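Local coordinates for putative phosphatase (PDB 3KYA), which is a putative hydrolase of unproven activity that binds zinc and carries an IPT/TIG domain ahead of what is probably a beta-propeller, at residues Asp212-Gly217 with Tyr246-Gly251; Pro309-Gln314 with Phe326-Asn331. All coordinates share one frame; numbering follows the deposited sequence.

Contact 1: Asp212-Gly217 with Tyr246-Gly251; sequences DYDGKG and YKQCNG. With EDO (1,2-ethanediol), chain B.
Asp212 and Asn250 share a molecule of 1,2-ethanediol, probably left from the crystallisation liquor: its O2 donates to Asp212 OD1 at 2.9 Å and accepts from Asn250 ND2 at 3.2 Å. They belong to two loops of what is probably a beta-propeller, Asp212-Gly217 turning between strands 206-211 and 220-227 of one four-stranded sheet and Tyr246-Gly251 leading from that sheet to the next. Asp212 CG stands anti to the backbone N (chi1 -160°), and the carboxylate it carries also takes a weak hydrogen bond from Asn250 ND2 to OD2. A short acidic residue suits this buried spot, because OD2 forms a salt bridge with Arg189 as well. An alanine here would probably leave Arg189 with one carboxylate fewer, Glu312 remaining, and the Asn250 amide without its weak bond to the carboxylate.

The backbones are joined by Gln248 N, which gives Tyr213 O a nearly straight bond of 2.9 Å, the donor lying 36° above the carbonyl plane. Beside it, water 1 accepts from both Tyr213 N and Cys249 N, bridging the two loops where no direct bond joins those amides. At the more exposed end, water 2 links the side chains of Asp214 and Gln248, donating to OD2 and accepting from NE2. Lys247 runs its aliphatic chain past Gly217, with CB 3.4 Å from Gly217 O, and NZ goes on to a salt bridge with Glu267. Gly215 packs on one face of the Tyr213 ring, where a CB would clash with Tyr213 OH; its N lies 3.4 Å from the ring plane, over the centre.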
ATOM      1  N   ASP A 212     -27.172   5.163 -27.365  1.00 15.82           N
ATOM      2  CA  ASP A 212     -27.757   3.859 -26.950  1.00 15.95           C
ATOM      3  C   ASP A 212     -29.184   3.773 -27.483  1.00 16.03           C
ATOM      4  O   ASP A 212     -30.114   4.331 -26.895  1.00 16.73           O
ATOM      5  CB  ASP A 212     -27.725   3.765 -25.420  1.00 15.92           C
ATOM      6  CG  ASP A 212     -27.823   2.332 -24.893  1.00 16.99           C
ATOM      7  OD1 ASP A 212     -28.413   1.466 -25.573  1.00 14.67           O
ATOM      8  OD2 ASP A 212     -27.291   2.089 -23.776  1.00 17.94           O
ATOM      9  N   TYR A 213     -29.362   3.061 -28.590  1.00 16.12           N
ATOM     10  CA  TYR A 213     -30.641   3.056 -29.288  1.00 16.12           C
ATOM     11  C   TYR A 213     -30.925   1.718 -29.965  1.00 16.19           C
ATOM     12  O   TYR A 213     -30.002   1.021 -30.382  1.00 15.33           O
ATOM     13  CB  TYR A 213     -30.592   4.201 -30.321  1.00 16.68           C
ATOM     14  CG  TYR A 213     -31.814   4.390 -31.199  1.00 16.60           C
ATOM     15  CD1 TYR A 213     -33.017   4.835 -30.669  1.00 16.86           C
ATOM     16  CD2 TYR A 213     -31.737   4.198 -32.580  1.00 17.32           C
ATOM     17  CE1 TYR A 213     -34.133   5.032 -31.477  1.00 16.51           C
ATOM     18  CE2 TYR A 213     -32.845   4.385 -33.393  1.00 16.66           C
ATOM     19  CZ  TYR A 213     -34.039   4.803 -32.839  1.00 16.85           C
ATOM     20  OH  TYR A 213     -35.137   4.990 -33.652  1.00 18.83           O
ATOM     21  N   ASP A 214     -32.206   1.358 -30.036  1.00 16.81           N
ATOM     22  CA  ASP A 214     -32.653   0.112 -30.689  1.00 17.69           C
ATOM     23  C   ASP A 214     -34.028   0.263 -31.374  1.00 17.85           C
ATOM     24  O   ASP A 214     -34.738  -0.726 -31.577  1.00 17.47           O
ATOM     25  CB  ASP A 214     -32.689  -1.043 -29.676  1.00 18.24           C
ATOM     26  CG  ASP A 214     -33.742  -0.854 -28.603  1.00 20.17           C
ATOM     27  OD1 ASP A 214     -34.536   0.109 -28.697  1.00 22.21           O
ATOM     28  OD2 ASP A 214     -33.787  -1.678 -27.669  1.00 23.23           O
ATOM     29  N   GLY A 215     -34.390   1.496 -31.733  1.00 17.89           N
ATOM     30  CA  GLY A 215     -35.687   1.786 -32.359  1.00 18.51           C
ATOM     31  C   GLY A 215     -35.859   1.277 -33.782  1.00 19.00           C
ATOM     32  O   GLY A 215     -36.976   1.286 -34.318  1.00 19.14           O
ATOM     33  N   LYS A 216     -34.750   0.875 -34.399  1.00 19.25           N
ATOM     34  CA  LYS A 216     -34.756   0.279 -35.723  1.00 20.02           C
ATOM     35  C   LYS A 216     -34.139  -1.123 -35.677  1.00 20.25           C
ATOM     36  O   LYS A 216     -33.446  -1.521 -36.610  1.00 20.94           O
ATOM     37  CB  LYS A 216     -33.961   1.134 -36.700  1.00 19.80           C
ATOM     38  CG  LYS A 216     -34.669   2.368 -37.227  1.00 20.76           C
ATOM     39  CD  LYS A 216     -33.832   3.065 -38.305  1.00 20.25           C
ATOM     40  CE  LYS A 216     -33.380   2.094 -39.380  1.00 20.18           C
ATOM     41  NZ  LYS A 216     -32.910   2.792 -40.592  1.00 19.80           N
ATOM     42  N   GLY A 217     -34.385  -1.858 -34.594  1.00 20.14           N
ATOM     43  CA  GLY A 217     -33.825  -3.200 -34.432  1.00 20.06           C
ATOM     44  C   GLY A 217     -32.316  -3.220 -34.590  1.00 20.02           C
ATOM     45  O   GLY A 217     -31.629  -2.362 -34.020  1.00 19.83           O
ATOM     46  N   TYR A 246     -25.608  -0.398 -35.459  1.00 15.31           N
ATOM     47  CA  TYR A 246     -25.952  -1.790 -35.147  1.00 15.35           C
ATOM     48  C   TYR A 246     -27.138  -1.714 -34.178  1.00 15.57           C
ATOM     49  O   TYR A 246     -28.289  -1.836 -34.607  1.00 15.78           O
ATOM     50  CB  TYR A 246     -24.770  -2.606 -34.611  1.00 15.48           C
ATOM     51  CG  TYR A 246     -25.172  -4.044 -34.362  1.00 14.85           C
ATOM     52  CD1 TYR A 246     -25.447  -4.896 -35.432  1.00 16.13           C
ATOM     53  CD2 TYR A 246     -25.322  -4.538 -33.077  1.00 14.61           C
ATOM     54  CE1 TYR A 246     -25.841  -6.210 -35.229  1.00 15.45           C
ATOM     55  CE2 TYR A 246     -25.716  -5.866 -32.859  1.00 15.93           C
ATOM     56  CZ  TYR A 246     -25.979  -6.689 -33.944  1.00 16.48           C
ATOM     57  OH  TYR A 246     -26.370  -7.997 -33.753  1.00 16.39           O
ATOM     58  N   LYS A 247     -26.851  -1.493 -32.896  1.00 15.39           N
ATOM     59  CA  LYS A 247     -27.853  -1.261 -31.854  1.00 15.69           C
ATOM     60  C   LYS A 247     -27.213  -1.333 -30.477  1.00 15.42           C
ATOM     61  O   LYS A 247     -26.159  -1.946 -30.306  1.00 15.71           O
ATOM     62  CB  LYS A 247     -29.017  -2.266 -31.884  1.00 16.22           C
ATOM     63  CG  LYS A 247     -28.629  -3.715 -31.646  1.00 16.86           C
ATOM     64  CD  LYS A 247     -29.865  -4.621 -31.629  1.00 18.97           C
ATOM     65  CE  LYS A 247     -29.471  -6.062 -31.527  1.00 20.56           C
ATOM     66  NZ  LYS A 247     -30.645  -6.986 -31.488  1.00 20.31           N
ATOM     67  N   GLN A 248     -27.868  -0.710 -29.508  1.00 15.08           N
ATOM     68  CA  GLN A 248     -27.478  -0.813 -28.101  1.00 15.01           C
ATOM     69  C   GLN A 248     -26.001  -0.547 -27.800  1.00 14.78           C
ATOM     70  O   GLN A 248     -25.360  -1.278 -27.029  1.00 14.47           O
ATOM     71  CB  GLN A 248     -27.873  -2.210 -27.601  1.00 14.93           C
ATOM     72  CG  GLN A 248     -29.355  -2.486 -27.739  1.00 16.28           C
ATOM     73  CD  GLN A 248     -29.728  -3.871 -27.276  1.00 16.01           C
ATOM     74  OE1 GLN A 248     -29.205  -4.864 -27.769  1.00 18.39           O
ATOM     75  NE2 GLN A 248     -30.634  -3.942 -26.326  1.00 17.39           N
ATOM     76  N   CYS A 249     -25.458   0.500 -28.409  1.00 14.78           N
ATOM     77  CA  CYS A 249     -24.069   0.883 -28.153  1.00 14.85           C
ATOM     78  C   CYS A 249     -23.978   1.592 -26.796  1.00 14.79           C
ATOM     79  O   CYS A 249     -24.857   2.383 -26.446  1.00 14.92           O
ATOM     80  CB  CYS A 249     -23.564   1.786 -29.266  1.00 14.92           C
ATOM     81  SG  CYS A 249     -21.828   2.198 -29.149  1.00 15.50           S
ATOM     82  N   ASN A 250     -22.925   1.307 -26.029  1.00 15.07           N
ATOM     83  CA  ASN A 250     -22.725   1.929 -24.717  1.00 14.76           C
ATOM     84  C   ASN A 250     -21.492   2.848 -24.697  1.00 14.71           C
ATOM     85  O   ASN A 250     -21.194   3.451 -23.672  1.00 15.26           O
ATOM     86  CB  ASN A 250     -22.565   0.874 -23.617  1.00 14.72           C
ATOM     87  CG  ASN A 250     -23.624  -0.231 -23.684  1.00 15.70           C
ATOM     88  OD1 ASN A 250     -23.280  -1.414 -23.636  1.00 16.36           O
ATOM     89  ND2 ASN A 250     -24.900   0.148 -23.836  1.00 13.26           N
ATOM     90  N   GLY A 251     -20.758   2.922 -25.801  1.00 14.65           N
ATOM     91  CA  GLY A 251     -19.570   3.770 -25.865  1.00 14.61           C
ATOM     92  C   GLY A 251     -18.688   3.481 -27.062  1.00 14.51           C
ATOM     93  O   GLY A 251     -18.758   2.390 -27.650  1.00 13.89           O
TER
HETATM   94  C1  EDO B   1     -28.324  -0.864 -22.121  1.00 34.88           C
HETATM   95  O1  EDO B   1     -28.302   0.570 -22.000  1.00 35.84           O
HETATM   96  C2  EDO B   1     -28.782  -1.267 -23.519  1.00 32.13           C
HETATM   97  O2  EDO B   1     -27.730  -1.092 -24.473  1.00 33.10           O
HETATM   98  O   HOH W   1     -26.895   2.344 -30.278  1.00 12.90           O
HETATM   99  O   HOH W   2     -31.888  -1.476 -25.500  1.00 25.72           O

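Contact 2: Pro309-Gln314 with Phe326-Asn331; sequences PSWEFQ and FGVINN
Glu312 lies across Ile329 and Asn330 just where a beta hairpin opens out, and its side chain can be followed atom by atom. CB rests 3.5 Å from Asn330 OD1. CG, anti to the backbone N (chi1 -172°), comes to 4.1 Å from Ile329 CD1, and the extended chain beyond it sets CD 4.0 Å from Ile329 CG2. At the tip OE1 is 3.7 Å from Asn330 CB, while OE2 forms a salt bridge with Arg189. A glutamate suits the place because its methylenes pack on isoleucine while its charge reaches the arginine.

Asn330 bonds the facing backbone through both ends of its amide. Its ND2 donates to Ser310 O at 3.0 Å, with that oxygen almost in the amide plane, and its OD1 accepts from Glu312 N, also at 3.0 Å. Asparagine fits because one small amide supplies both the donor and the acceptor that a pairing strand would otherwise offer.

Trp311 is covered over one face by Val328 CG1 and Asn331 ND2, the latter 3.1 Å above the ring plane and offset toward the rim. The indole and amide planes are only 28° apart; NE1 is taken up by Tyr333 OH. Water 3 donates to Ser310 O and accepts from Asn331 ND2.

Regular pairing begins further along, with Phe313 and Val328 a non-hydrogen-bonded antiparallel pair and Gln314 and Gly327 a hydrogen-bonded one. In this four-stranded antiparallel sheet strand 313-317 is outermost within the chain, followed by 323-328, 333-340 and 345-352.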
ATOM      1  N   PRO A 309     -24.509 -12.427 -23.015  1.00 17.74           N
ATOM      2  CA  PRO A 309     -25.380 -11.393 -23.579  1.00 17.25           C
ATOM      3  C   PRO A 309     -25.836 -10.364 -22.556  1.00 16.62           C
ATOM      4  O   PRO A 309     -25.819 -10.634 -21.351  1.00 16.48           O
ATOM      5  CB  PRO A 309     -26.589 -12.194 -24.085  1.00 17.15           C
ATOM      6  CG  PRO A 309     -26.052 -13.549 -24.340  1.00 17.78           C
ATOM      7  CD  PRO A 309     -25.034 -13.778 -23.278  1.00 17.82           C
ATOM      8  N   SER A 310     -26.243  -9.202 -23.050  1.00 15.84           N
ATOM      9  CA  SER A 310     -26.732  -8.114 -22.217  1.00 15.79           C
ATOM     10  C   SER A 310     -25.619  -7.605 -21.294  1.00 15.43           C
ATOM     11  O   SER A 310     -25.789  -7.538 -20.079  1.00 15.61           O
ATOM     12  CB  SER A 310     -27.971  -8.557 -21.433  1.00 15.59           C
ATOM     13  OG  SER A 310     -29.008  -8.940 -22.336  1.00 15.20           O
ATOM     14  N   TRP A 311     -24.489  -7.252 -21.907  1.00 15.26           N
ATOM     15  CA  TRP A 311     -23.298  -6.824 -21.191  1.00 14.90           C
ATOM     16  C   TRP A 311     -23.061  -5.348 -21.516  1.00 14.88           C
ATOM     17  O   TRP A 311     -22.743  -5.004 -22.657  1.00 14.68           O
ATOM     18  CB  TRP A 311     -22.108  -7.684 -21.629  1.00 15.17           C
ATOM     19  CG  TRP A 311     -21.386  -8.340 -20.461  1.00 15.88           C
ATOM     20  CD1 TRP A 311     -20.093  -8.132 -20.045  1.00 16.51           C
ATOM     21  CD2 TRP A 311     -21.946  -9.302 -19.555  1.00 17.03           C
ATOM     22  NE1 TRP A 311     -19.821  -8.924 -18.948  1.00 17.41           N
ATOM     23  CE2 TRP A 311     -20.945  -9.632 -18.620  1.00 16.38           C
ATOM     24  CE3 TRP A 311     -23.209  -9.904 -19.437  1.00 17.71           C
ATOM     25  CZ2 TRP A 311     -21.161 -10.554 -17.589  1.00 17.35           C
ATOM     26  CZ3 TRP A 311     -23.423 -10.821 -18.412  1.00 18.45           C
ATOM     27  CH2 TRP A 311     -22.405 -11.138 -17.507  1.00 18.14           C
ATOM     28  N   GLU A 312     -23.261  -4.487 -20.524  1.00 14.50           N
ATOM     29  CA  GLU A 312     -23.117  -3.041 -20.703  1.00 15.02           C
ATOM     30  C   GLU A 312     -21.717  -2.608 -20.313  1.00 14.90           C
ATOM     31  O   GLU A 312     -21.349  -2.724 -19.138  1.00 15.22           O
ATOM     32  CB  GLU A 312     -24.137  -2.313 -19.837  1.00 14.99           C
ATOM     33  CG  GLU A 312     -24.191  -0.811 -20.096  1.00 15.58           C
ATOM     34  CD  GLU A 312     -25.093  -0.068 -19.141  1.00 16.75           C
ATOM     35  OE1 GLU A 312     -25.675  -0.682 -18.224  1.00 19.57           O
ATOM     36  OE2 GLU A 312     -25.227   1.157 -19.313  1.00 15.75           O
ATOM     37  N   PHE A 313     -20.943  -2.073 -21.258  1.00 14.57           N
ATOM     38  CA  PHE A 313     -19.557  -1.703 -20.931  1.00 14.30           C
ATOM     39  C   PHE A 313     -18.927  -0.643 -21.808  1.00 14.08           C
ATOM     40  O   PHE A 313     -19.353  -0.417 -22.938  1.00 13.31           O
ATOM     41  CB  PHE A 313     -18.643  -2.953 -20.952  1.00 14.27           C
ATOM     42  CG  PHE A 313     -18.445  -3.566 -22.320  1.00 14.79           C
ATOM     43  CD1 PHE A 313     -19.338  -4.518 -22.815  1.00 15.94           C
ATOM     44  CD2 PHE A 313     -17.348  -3.224 -23.100  1.00 14.32           C
ATOM     45  CE1 PHE A 313     -19.148  -5.094 -24.070  1.00 15.59           C
ATOM     46  CE2 PHE A 313     -17.152  -3.799 -24.364  1.00 15.82           C
ATOM     47  CZ  PHE A 313     -18.060  -4.730 -24.847  1.00 14.76           C
ATOM     48  N   GLN A 314     -17.885  -0.019 -21.254  1.00 14.03           N
ATOM     49  CA  GLN A 314     -17.072   0.956 -21.959  1.00 14.12           C
ATOM     50  C   GLN A 314     -15.609   0.505 -21.978  1.00 13.82           C
ATOM     51  O   GLN A 314     -15.194  -0.354 -21.184  1.00 12.47           O
ATOM     52  CB  GLN A 314     -17.221   2.358 -21.355  1.00 14.85           C
ATOM     53  CG  GLN A 314     -18.624   2.876 -21.518  1.00 15.01           C
ATOM     54  CD  GLN A 314     -18.765   4.338 -21.187  1.00 17.34           C
ATOM     55  OE1 GLN A 314     -18.141   4.853 -20.249  1.00 15.96           O
ATOM     56  NE2 GLN A 314     -19.597   5.026 -21.964  1.00 18.77           N
ATOM     57  N   PHE A 326     -11.951  -3.008 -19.817  1.00 14.00           N
ATOM     58  CA  PHE A 326     -13.352  -2.942 -20.203  1.00 14.45           C
ATOM     59  C   PHE A 326     -14.161  -2.896 -18.907  1.00 14.38           C
ATOM     60  O   PHE A 326     -14.167  -3.869 -18.142  1.00 13.97           O
ATOM     61  CB  PHE A 326     -13.803  -4.140 -21.059  1.00 15.14           C
ATOM     62  CG  PHE A 326     -12.997  -4.360 -22.316  1.00 16.86           C
ATOM     63  CD1 PHE A 326     -12.368  -3.315 -22.968  1.00 21.16           C
ATOM     64  CD2 PHE A 326     -12.956  -5.603 -22.902  1.00 21.91           C
ATOM     65  CE1 PHE A 326     -11.658  -3.530 -24.150  1.00 22.56           C
ATOM     66  CE2 PHE A 326     -12.252  -5.810 -24.092  1.00 22.76           C
ATOM     67  CZ  PHE A 326     -11.603  -4.770 -24.699  1.00 21.40           C
ATOM     68  N   GLY A 327     -14.829  -1.771 -18.656  1.00 13.94           N
ATOM     69  CA  GLY A 327     -15.628  -1.598 -17.446  1.00 14.02           C
ATOM     70  C   GLY A 327     -17.054  -2.066 -17.663  1.00 13.92           C
ATOM     71  O   GLY A 327     -17.815  -1.410 -18.386  1.00 14.44           O
ATOM     72  N   VAL A 328     -17.411  -3.190 -17.042  1.00 13.55           N
ATOM     73  CA  VAL A 328     -18.747  -3.788 -17.181  1.00 13.58           C
ATOM     74  C   VAL A 328     -19.656  -3.141 -16.136  1.00 13.59           C
ATOM     75  O   VAL A 328     -19.735  -3.562 -14.989  1.00 13.61           O
ATOM     76  CB  VAL A 328     -18.704  -5.333 -17.082  1.00 13.66           C
ATOM     77  CG1 VAL A 328     -20.053  -5.929 -17.448  1.00 14.07           C
ATOM     78  CG2 VAL A 328     -17.639  -5.898 -18.014  1.00 12.73           C
ATOM     79  N   ILE A 329     -20.298  -2.055 -16.566  1.00 14.13           N
ATOM     80  CA  ILE A 329     -21.167  -1.223 -15.741  1.00 14.31           C
ATOM     81  C   ILE A 329     -22.268  -1.990 -15.013  1.00 14.87           C
ATOM     82  O   ILE A 329     -22.458  -1.819 -13.804  1.00 15.00           O
ATOM     83  CB  ILE A 329     -21.842  -0.134 -16.637  1.00 14.63           C
ATOM     84  CG1 ILE A 329     -20.794   0.786 -17.268  1.00 15.43           C
ATOM     85  CG2 ILE A 329     -22.870   0.681 -15.845  1.00 14.05           C
ATOM     86  CD1 ILE A 329     -21.365   1.614 -18.458  1.00 14.71           C
ATOM     87  N   ASN A 330     -22.969  -2.855 -15.740  1.00 14.93           N
ATOM     88  CA  ASN A 330     -24.107  -3.568 -15.162  1.00 15.34           C
ATOM     89  C   ASN A 330     -23.781  -4.879 -14.433  1.00 15.55           C
ATOM     90  O   ASN A 330     -24.664  -5.452 -13.804  1.00 16.85           O
ATOM     91  CB  ASN A 330     -25.201  -3.812 -16.228  1.00 15.70           C
ATOM     92  CG  ASN A 330     -24.788  -4.798 -17.325  1.00 15.42           C
ATOM     93  OD1 ASN A 330     -23.615  -5.005 -17.604  1.00 15.95           O
ATOM     94  ND2 ASN A 330     -25.786  -5.374 -17.989  1.00 16.35           N
ATOM     95  N   ASN A 331     -22.530  -5.336 -14.489  1.00 15.51           N
ATOM     96  CA  ASN A 331     -22.156  -6.590 -13.824  1.00 15.31           C
ATOM     97  C   ASN A 331     -20.980  -6.508 -12.837  1.00 14.71           C
ATOM     98  O   ASN A 331     -20.491  -7.523 -12.341  1.00 14.27           O
ATOM     99  CB  ASN A 331     -22.017  -7.700 -14.872  1.00 15.55           C
ATOM    100  CG  ASN A 331     -23.378  -8.180 -15.371  1.00 16.11           C
ATOM    101  OD1 ASN A 331     -24.199  -8.673 -14.584  1.00 16.65           O
ATOM    102  ND2 ASN A 331     -23.616  -8.061 -16.671  1.00 14.67           N
TER
HETATM  103  O   HOH W   3     -26.475  -8.794 -17.660  1.00 16.68           O

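How the contacts relate
Contact 2 is buried and belongs to a single hairpin, so backbone pairing, apolar side chains and the side-chain amide of Asn330 hold it. Contact 1, only partly buried and further from the centre of the chain, joins a loop within another sheet to the connection that leaves that sheet for the next; there waters, a bound diol and charged groups do more of the work, and just one direct backbone hydrogen bond crosses. The two meet at Asn250: its O probably accepts a hydrogen bond from Gln314 NE2 at 2.8 Å, and its OD1 packs on Glu312. Arg189 forms salt bridges with both Asp212 and Glu312, joining the outer strand 188-193 and a loop of one probable blade to the loop that leads into strand 313-317 of another.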